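Local coordinates for protein ABC-type phosphate transport system, periplasmic component (Lactobacillus brevis, PDB 4ECF) that probably serves as the solute-binding component of an ABC transporter, capturing phosphate for import across the cytoplasmic membrane, at residues I86-V91 against V163-A169; L124-A128 against S147-Q153; L101-F105 against A169-V173. All coordinates share one frame; numbering follows the deposited sequence.

Contact 1 (I86-V91 against V163-A169). With EDO (1,2-ethanediol), chain K.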
loop_
_atom_site.group_PDB
_atom_site.type_symbol
_atom_site.label_atom_id
_atom_site.label_comp_id
_atom_site.label_asym_id
_atom_site.label_seq_id
_atom_site.Cartn_x
_atom_site.Cartn_y
_atom_site.Cartn_z
ATOM N N ILE A 86 -0.549 -0.157 12.619
ATOM C CA ILE A 86 0.394 0.578 13.416
ATOM C C ILE A 86 -0.328 1.255 14.552
ATOM O O ILE A 86 -1.472 1.645 14.423
ATOM C CB ILE A 86 1.168 1.659 12.597
ATOM C CG1 ILE A 86 0.232 2.597 11.815
ATOM C CG2 ILE A 86 2.170 0.994 11.614
ATOM C CD1 ILE A 86 0.897 3.907 11.397
ATOM N N VAL A 87 0.344 1.345 15.692
ATOM C CA VAL A 87 -0.221 1.984 16.859
ATOM C C VAL A 87 0.732 2.996 17.457
ATOM O O VAL A 87 1.930 2.956 17.246
ATOM C CB VAL A 87 -0.622 0.966 17.942
ATOM C CG1 VAL A 87 -1.678 -0.011 17.426
ATOM C CG2 VAL A 87 0.597 0.231 18.486
ATOM N N ASN A 88 0.158 3.919 18.224
ATOM C CA ASN A 88 0.944 4.834 19.018
ATOM C C ASN A 88 1.761 3.999 20.001
ATOM O O ASN A 88 1.288 2.988 20.510
ATOM C CB ASN A 88 0.004 5.799 19.734
ATOM C CG ASN A 88 0.743 6.776 20.633
ATOM O OD1 ASN A 88 0.987 6.486 21.802
ATOM N ND2 ASN A 88 1.085 7.934 20.101
ATOM N N LYS A 89 3.009 4.374 20.217
ATOM C CA LYS A 89 3.930 3.523 20.988
ATOM C C LYS A 89 3.563 3.316 22.462
ATOM O O LYS A 89 4.107 2.425 23.118
ATOM C CB LYS A 89 5.356 4.086 20.859
ATOM C CG LYS A 89 5.934 3.927 19.473
ATOM C CD LYS A 89 7.411 4.308 19.380
ATOM C CE LYS A 89 7.671 5.739 19.840
ATOM N NZ LYS A 89 9.123 6.091 19.756
ATOM N N LYS A 90 2.631 4.111 22.989
ATOM C CA LYS A 90 2.213 3.988 24.371
ATOM C C LYS A 90 0.907 3.199 24.589
ATOM O O LYS A 90 0.411 3.154 25.723
ATOM C CB LYS A 90 2.155 5.380 25.023
ATOM C CG LYS A 90 3.493 6.097 25.007
ATOM C CD LYS A 90 3.487 7.322 25.915
ATOM C CE LYS A 90 4.546 8.347 25.514
ATOM N NZ LYS A 90 5.944 7.829 25.569
ATOM N N VAL A 91 0.357 2.521 23.570
ATOM C CA VAL A 91 -0.947 1.843 23.788
ATOM C C VAL A 91 -0.818 0.569 24.638
ATOM O O VAL A 91 -1.828 0.060 25.135
ATOM C CB VAL A 91 -1.752 1.558 22.500
ATOM C CG1 VAL A 91 -1.896 2.824 21.645
ATOM C CG2 VAL A 91 -1.184 0.400 21.686
ATOM N N VAL A 163 -0.689 8.976 13.889
ATOM C CA VAL A 163 -0.591 7.846 14.835
ATOM C C VAL A 163 0.530 8.089 15.836
ATOM O O VAL A 163 0.360 7.863 17.029
ATOM C CB VAL A 163 -0.446 6.470 14.102
ATOM C CG1 VAL A 163 0.010 5.344 15.057
ATOM C CG2 VAL A 163 -1.772 6.117 13.438
ATOM N N ALA A 164 1.668 8.593 15.343
ATOM C CA ALA A 164 2.829 8.836 16.192
ATOM C C ALA A 164 2.542 9.767 17.353
ATOM O O ALA A 164 3.008 9.524 18.469
ATOM C CB ALA A 164 4.003 9.363 15.358
ATOM N N THR A 165 1.758 10.817 17.102
ATOM C CA THR A 165 1.522 11.860 18.089
ATOM C C THR A 165 0.203 11.789 18.812
ATOM O O THR A 165 -0.040 12.611 19.696
ATOM C CB THR A 165 1.621 13.231 17.384
ATOM O OG1 THR A 165 0.578 13.361 16.401
ATOM C CG2 THR A 165 2.980 13.367 16.718
ATOM N N THR A 166 -0.650 10.815 18.478
ATOM C CA THR A 166 -1.993 10.763 19.048
ATOM C C THR A 166 -2.153 9.613 20.036
ATOM O O THR A 166 -2.160 8.427 19.626
ATOM C CB THR A 166 -3.068 10.620 17.969
ATOM O OG1 THR A 166 -2.961 11.699 17.035
ATOM C CG2 THR A 166 -4.477 10.597 18.588
ATOM N N PRO A 167 -2.301 9.936 21.338
ATOM C CA PRO A 167 -2.496 8.886 22.306
ATOM C C PRO A 167 -3.638 7.959 21.907
ATOM O O PRO A 167 -4.695 8.430 21.476
ATOM C CB PRO A 167 -2.869 9.653 23.600
ATOM C CG PRO A 167 -2.181 10.975 23.449
ATOM C CD PRO A 167 -2.230 11.268 21.976
ATOM N N GLY A 168 -3.439 6.650 22.053
ATOM C CA GLY A 168 -4.515 5.697 21.812
ATOM C C GLY A 168 -4.712 5.287 20.350
ATOM O O GLY A 168 -5.543 4.445 20.078
ATOM N N ALA A 169 -3.958 5.884 19.423
ATOM C CA ALA A 169 -4.238 5.742 17.968
ATOM C C ALA A 169 -3.847 4.379 17.390
ATOM O O ALA A 169 -2.811 3.832 17.732
ATOM C CB ALA A 169 -3.537 6.848 17.175
HETATM C C1 EDO K . 1.439 10.460 23.168
HETATM O O1 EDO K . 1.222 9.065 23.423
HETATM C C2 EDO K . 2.843 10.694 22.628
HETATM O O2 EDO K . 3.066 9.845 21.500
HETATM O O HOH W 1 -1.251 5.650 23.458
HETATM O O HOH W 2 4.024 6.785 18.974
#

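Contact 2 (L124-A128 against S147-Q153). With PO4 (phosphate ion), chain B.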
loop_
_atom_site.group_PDB
_atom_site.type_symbol
_atom_site.label_atom_id
_atom_site.label_comp_id
_atom_site.label_asym_id
_atom_site.label_seq_id
_atom_site.Cartn_x
_atom_site.Cartn_y
_atom_site.Cartn_z
ATOM N N LEU A 124 -9.423 5.463 16.453
ATOM C CA LEU A 124 -9.272 4.903 15.115
ATOM C C LEU A 124 -8.880 6.013 14.162
ATOM O O LEU A 124 -9.471 7.109 14.168
ATOM C CB LEU A 124 -10.586 4.240 14.637
ATOM C CG LEU A 124 -11.110 3.089 15.488
ATOM C CD1 LEU A 124 -12.463 2.641 14.941
ATOM C CD2 LEU A 124 -10.116 1.940 15.588
ATOM N N ILE A 125 -7.876 5.721 13.338
ATOM C CA ILE A 125 -7.487 6.602 12.242
ATOM C C ILE A 125 -7.628 5.815 10.943
ATOM O O ILE A 125 -7.064 4.739 10.804
ATOM C CB ILE A 125 -6.034 7.107 12.424
ATOM C CG1 ILE A 125 -5.840 7.752 13.806
ATOM C CG2 ILE A 125 -5.651 8.055 11.291
ATOM C CD1 ILE A 125 -6.541 9.064 13.986
ATOM N N ASN A 126 -8.411 6.329 10.005
ATOM C CA ASN A 126 -8.637 5.636 8.738
ATOM C C ASN A 126 -8.080 6.442 7.587
ATOM O O ASN A 126 -7.843 7.659 7.699
ATOM C CB ASN A 126 -10.143 5.416 8.506
ATOM C CG ASN A 126 -10.643 4.169 9.189
ATOM O OD1 ASN A 126 -11.572 4.236 9.985
ATOM N ND2 ASN A 126 -10.071 3.040 8.858
ATOM N N ARG A 127 -7.855 5.766 6.458
ATOM C CA ARG A 127 -7.712 6.481 5.230
ATOM C C ARG A 127 -9.082 6.705 4.618
ATOM O O ARG A 127 -10.062 6.011 4.949
ATOM C CB ARG A 127 -6.824 5.681 4.259
ATOM C CG ARG A 127 -5.377 5.531 4.705
ATOM C CD ARG A 127 -4.505 6.770 4.439
ATOM N NE ARG A 127 -4.658 7.162 3.043
ATOM C CZ ARG A 127 -4.049 6.550 2.038
ATOM N NH1 ARG A 127 -3.202 5.557 2.273
ATOM N NH2 ARG A 127 -4.309 6.910 0.808
ATOM N N ALA A 128 -9.136 7.635 3.669
ATOM C CA ALA A 128 -10.337 7.872 2.891
ATOM C C ALA A 128 -10.654 6.745 1.924
ATOM O O ALA A 128 -9.768 6.024 1.455
ATOM C CB ALA A 128 -10.223 9.189 2.144
ATOM N N SER A 147 -15.072 -0.417 8.645
ATOM C CA SER A 147 -14.619 0.311 9.808
ATOM C C SER A 147 -15.743 1.194 10.355
ATOM O O SER A 147 -16.565 1.703 9.581
ATOM C CB SER A 147 -13.398 1.158 9.416
ATOM O OG SER A 147 -12.394 0.324 8.865
ATOM N N LYS A 148 -15.765 1.341 11.666
ATOM C CA LYS A 148 -16.472 2.389 12.352
ATOM C C LYS A 148 -16.013 3.757 11.762
ATOM O O LYS A 148 -14.852 3.929 11.468
ATOM C CB LYS A 148 -16.067 2.287 13.835
ATOM C CG LYS A 148 -16.697 3.314 14.787
ATOM C CD LYS A 148 -16.089 3.189 16.186
ATOM C CE LYS A 148 -16.333 4.385 17.103
ATOM N NZ LYS A 148 -15.843 4.107 18.502
ATOM N N THR A 149 -16.932 4.710 11.592
ATOM C CA THR A 149 -16.600 6.102 11.227
ATOM C C THR A 149 -15.545 6.700 12.182
ATOM O O THR A 149 -15.730 6.673 13.410
ATOM C CB THR A 149 -17.892 6.962 11.263
ATOM O OG1 THR A 149 -18.802 6.440 10.290
ATOM C CG2 THR A 149 -17.609 8.457 10.965
ATOM N N ALA A 150 -14.474 7.258 11.600
ATOM C CA ALA A 150 -13.234 7.656 12.310
ATOM C C ALA A 150 -12.701 8.941 11.666
ATOM O O ALA A 150 -13.049 9.271 10.520
ATOM C CB ALA A 150 -12.125 6.574 12.165
ATOM N N GLN A 151 -11.776 9.585 12.366
ATOM C CA GLN A 151 -10.869 10.573 11.760
ATOM C C GLN A 151 -10.210 9.958 10.513
ATOM O O GLN A 151 -9.707 8.832 10.582
ATOM C CB GLN A 151 -9.769 10.947 12.770
ATOM C CG GLN A 151 -8.833 12.063 12.303
ATOM C CD GLN A 151 -7.706 12.353 13.286
ATOM O OE1 GLN A 151 -7.770 11.985 14.464
ATOM N NE2 GLN A 151 -6.670 13.027 12.804
ATOM N N GLU A 152 -10.213 10.696 9.396
ATOM C CA GLU A 152 -9.562 10.241 8.140
ATOM C C GLU A 152 -8.405 11.137 7.726
ATOM O O GLU A 152 -8.397 12.351 7.986
ATOM C CB GLU A 152 -10.557 10.108 6.975
ATOM C CG GLU A 152 -11.470 8.899 7.143
ATOM C CD GLU A 152 -12.617 8.771 6.152
ATOM O OE1 GLU A 152 -12.814 9.634 5.259
ATOM O OE2 GLU A 152 -13.356 7.759 6.297
ATOM N N GLN A 153 -7.426 10.523 7.071
ATOM C CA GLN A 153 -6.217 11.217 6.626
ATOM C C GLN A 153 -6.054 10.890 5.154
ATOM O O GLN A 153 -6.574 9.877 4.708
ATOM C CB GLN A 153 -5.009 10.774 7.438
ATOM C CG GLN A 153 -5.128 10.969 8.940
ATOM C CD GLN A 153 -5.343 12.406 9.369
ATOM O OE1 GLN A 153 -6.111 12.661 10.289
ATOM N NE2 GLN A 153 -4.651 13.342 8.736
HETATM P P PO4 B . -3.016 4.203 -1.139
HETATM O O1 PO4 B . -3.545 3.696 0.198
HETATM O O2 PO4 B . -3.936 3.944 -2.276
HETATM O O3 PO4 B . -2.600 5.646 -1.075
HETATM O O4 PO4 B . -1.643 3.432 -1.459
HETATM O O HOH W 3 -11.235 8.779 15.087
HETATM O O HOH W 4 -7.056 8.630 2.033
#

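Contact 3 (L101-F105 against A169-V173)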
loop_
_atom_site.group_PDB
_atom_site.type_symbol
_atom_site.label_atom_id
_atom_site.label_comp_id
_atom_site.label_asym_id
_atom_site.label_seq_id
_atom_site.Cartn_x
_atom_site.Cartn_y
_atom_site.Cartn_z
ATOM N N LEU A 101 -8.659 -7.349 16.393
ATOM C CA LEU A 101 -8.490 -6.294 15.404
ATOM C C LEU A 101 -9.839 -5.865 14.806
ATOM O O LEU A 101 -10.127 -4.655 14.655
ATOM C CB LEU A 101 -7.522 -6.765 14.324
ATOM C CG LEU A 101 -7.198 -5.709 13.260
ATOM C CD1 LEU A 101 -6.298 -4.574 13.772
ATOM C CD2 LEU A 101 -6.524 -6.365 12.067
ATOM N N ILE A 102 -10.688 -6.840 14.500
ATOM C CA ILE A 102 -11.994 -6.564 13.902
ATOM C C ILE A 102 -12.842 -5.802 14.910
ATOM O O ILE A 102 -13.452 -4.798 14.596
ATOM C CB ILE A 102 -12.692 -7.837 13.469
ATOM C CG1 ILE A 102 -12.034 -8.402 12.214
ATOM C CG2 ILE A 102 -14.175 -7.585 13.177
ATOM C CD1 ILE A 102 -12.390 -9.839 11.880
ATOM N N LYS A 103 -12.833 -6.276 16.143
ATOM C CA LYS A 103 -13.633 -5.652 17.198
ATOM C C LYS A 103 -13.164 -4.235 17.434
ATOM O O LYS A 103 -13.976 -3.384 17.781
ATOM C CB LYS A 103 -13.624 -6.469 18.490
ATOM C CG LYS A 103 -14.474 -7.740 18.399
ATOM C CD LYS A 103 -14.431 -8.476 19.730
ATOM C CE LYS A 103 -15.458 -9.572 19.815
ATOM N NZ LYS A 103 -15.416 -10.116 21.201
ATOM N N ILE A 104 -11.868 -3.971 17.327
ATOM C CA ILE A 104 -11.393 -2.581 17.474
ATOM C C ILE A 104 -11.873 -1.690 16.339
ATOM O O ILE A 104 -12.396 -0.598 16.576
ATOM C CB ILE A 104 -9.850 -2.531 17.671
ATOM C CG1 ILE A 104 -9.529 -3.088 19.074
ATOM C CG2 ILE A 104 -9.278 -1.112 17.434
ATOM C CD1 ILE A 104 -8.060 -3.295 19.390
ATOM N N PHE A 105 -11.685 -2.131 15.107
ATOM C CA PHE A 105 -12.056 -1.296 13.947
ATOM C C PHE A 105 -13.569 -1.138 13.756
ATOM O O PHE A 105 -14.006 -0.148 13.164
ATOM C CB PHE A 105 -11.335 -1.772 12.679
ATOM C CG PHE A 105 -9.973 -1.134 12.506
ATOM C CD1 PHE A 105 -9.856 0.088 11.868
ATOM C CD2 PHE A 105 -8.840 -1.680 13.087
ATOM C CE1 PHE A 105 -8.604 0.710 11.735
ATOM C CE2 PHE A 105 -7.602 -1.077 12.966
ATOM C CZ PHE A 105 -7.490 0.139 12.303
ATOM N N ALA A 169 -3.958 5.884 19.423
ATOM C CA ALA A 169 -4.238 5.742 17.968
ATOM C C ALA A 169 -3.847 4.379 17.390
ATOM O O ALA A 169 -2.811 3.832 17.732
ATOM C CB ALA A 169 -3.537 6.848 17.175
ATOM N N ILE A 170 -4.699 3.900 16.497
ATOM C CA ILE A 170 -4.381 2.817 15.596
ATOM C C ILE A 170 -4.779 3.149 14.157
ATOM O O ILE A 170 -5.800 3.721 13.905
ATOM C CB ILE A 170 -5.032 1.501 16.087
ATOM C CG1 ILE A 170 -4.669 0.344 15.175
ATOM C CG2 ILE A 170 -6.567 1.658 16.235
ATOM C CD1 ILE A 170 -5.066 -1.043 15.696
ATOM N N SER A 171 -3.945 2.717 13.215
ATOM C CA SER A 171 -4.232 2.828 11.779
ATOM C C SER A 171 -3.516 1.694 11.054
ATOM O O SER A 171 -3.163 0.669 11.653
ATOM C CB SER A 171 -3.838 4.182 11.207
ATOM O OG SER A 171 -4.462 4.395 9.945
ATOM N N TYR A 172 -3.382 1.878 9.765
ATOM C CA TYR A 172 -2.735 0.877 8.906
ATOM C C TYR A 172 -1.899 1.599 7.873
ATOM O O TYR A 172 -2.308 2.645 7.370
ATOM C CB TYR A 172 -3.808 -0.016 8.278
ATOM C CG TYR A 172 -5.021 0.714 7.842
ATOM C CD1 TYR A 172 -5.070 1.350 6.625
ATOM C CD2 TYR A 172 -6.120 0.891 8.705
ATOM C CE1 TYR A 172 -6.186 2.062 6.218
ATOM C CE2 TYR A 172 -7.240 1.588 8.314
ATOM C CZ TYR A 172 -7.276 2.192 7.054
ATOM O OH TYR A 172 -8.399 2.901 6.662
ATOM N N VAL A 173 -0.759 0.996 7.487
ATOM C CA VAL A 173 0.148 1.600 6.552
ATOM C C VAL A 173 1.013 0.547 5.891
ATOM O O VAL A 173 1.259 -0.536 6.445
ATOM C CB VAL A 173 1.041 2.682 7.224
ATOM C CG1 VAL A 173 2.191 2.063 8.039
ATOM C CG2 VAL A 173 1.433 3.748 6.223
#

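Contact 1 (I86-V91 against V163-A169)
Asn88 N donates to Ala169 O over 3.0 Å, with 162° at the hydrogen, joining the type I turn of Asn88-Val91 to the end of the type II turn of Thr166-Ala169. Just before this bond, the CA of Val87 turns its hydrogen to the same carbonyl oxygen. Val163, on the last turn of helix 156-165, fits here because it is branched: CG1, anti to the backbone N (chi1 166°), presses on the peptide, 3.4 Å from Val87 C, while Ile86 CD1 packs 4.0 Å from Val163 CB. Asn88 reaches into the helix end. Its ND2 donates to Val163 O at 3.2 Å, the oxygen lying close to the plane of the amide; its OD1 accepts at 3.1 Å from Lys90 N, which stands above the plane of the side-chain carbonyl, forming an Asx turn. A leucine here, alike in bulk but lacking the amide, would probably deprive Val163 O of this donor and Lys90 N of its acceptor, leaving the turn freer to shift. Gly168, at a positive phi of 84°, brings its CA to within 3.9 Å of Val91 CG1. One water links Asn88 OD1 to Gly168 N, and a 1,2-ethanediol, probably from the crystallisation liquor, bonds both ends of the amide. A single buried asparagine thus ties the Asn88-Val91 turn to the end of helix 156-165 by polar bonds among aliphatic neighbours.

Contact 2 (L124-A128 against S147-Q153)
The guanidinium of Arg127 has Gln153 O near its plane at one part of its edge and phosphate O3 in plane at another. NH2 donates to phosphate O3 at 2.8 Å along a nearly straight bond of 164°, whereas the NH1 bond to phosphate O1 is weak and its acceptor stands obliquely to the group. Bends at chi2 and chi3 (-79° and -51°) curl the chain, and a water that accepts from Arg127 NE and Ala128 N and donates to Gln153 O ties the guanidinium to the backbone of both segments. The side chain of Asn126 leaves the strand on the face opposite to Arg127: OD1 meets Ala150 CB at 3.2 Å, and ND2 finds its hydrogen-bond partner in Tyr172 OH. Between the strands, Asn126 N donates to Gln151 O at 2.9 Å and Gln153 N to Asn126 O at 3.0 Å, a parallel pairing. Toward Leu124 the strands part, and a water bridges Leu124 O and Gln151 N. Small Ala150 lets Leu124 CB approach its CB to 3.7 Å. On the face shared with Arg127, Ile125 CD1 lies against the amide end of Gln151, 3.2 Å from OE1, and Ile125 CG2 touches the methylene CG of Gln153 at 3.8 Å; long glutamines can reach it here. Strand 123-127, helix 132-140 and strand 151-153 form a beta-alpha-beta unit of the periplasmic binding protein fold. Its strand end presents Arg127 to a phosphate also held by Thr12, Ser131 and Gly132 N, consistent with the ligand site of a PstS protein.

Contact 3 (L101-F105 against A169-V173)
Aliphatic packing centres on Ile170, whose side chain points from strand 169-174 toward the last turn of helix 98-105. The two short segments run at 112° to each other, with axes 10.8 Å apart, so they meet through side chains, and no hydrogen bond crosses between them. A chi1 of -178° swings CG1 of Ile170 away from its own backbone N and sets CD1 4.2 Å from Leu101 CD1. Its other branch, CG2, meets Ile104 CG2 at 4.1 Å. A beta-branched residue suits the strand, and its two arms let it serve neighbours one helical turn apart.

The aromatic contacts belong to Phe105. CE2 of its ring lies 3.7 Å from Ile170 CD1, and Ser171 CA comes up near the plane of the ring at CZ. Farther along the strand, Phe105 CE1 meets Tyr172 CE2 at 3.8 Å, at the edge of the tyrosine ring. The planes are inclined at 48° with centroids 5.9 Å apart, so the pair is oblique. Phe137 of helix 132-140 completes the cluster, stacked on Tyr172 and edge-to-face with Phe105. The CB of Tyr172 points toward the helix.

Polar groups are satisfied away from this interface. Tyr172 carries its hydroxyl past the cluster to strand 123-127, where OH also accepts a hydrogen bond from Arg127 N; Ser171, turned from the helix, bonds Ile125 O through OG. Tyrosine therefore suits its place doubly, offering carbon to the core and oxygen to a strand. The chemistry is that of a buried hydrophobic core: shape and dispersion join these two segments, while their polar atoms bond to other parts of the fold.

Overall arrangement
All three contacts lie in the same lobe, on one side of the chain's centre, and reach one mixed sheet in which strand 169-174 runs between strands 73-87 and 123-127. Contacts 2 and 3 have centres about 9 Å apart, contacts 1 and 3 about 11 Å, and contacts 1 and 2 about 14 Å. Along the chain, contact 2 is nested within the loops closed by both others, whereas contacts 1 and 3 interlock and share Ala169. Probable bonds of Ile86 N to Ser171 O and Lys148 N to Phe105 O join contact 3 to both others, while contacts 1 and 2 touch by packing. Together they knit sequence-distant pieces into the framework from which contact 2 meets phosphate.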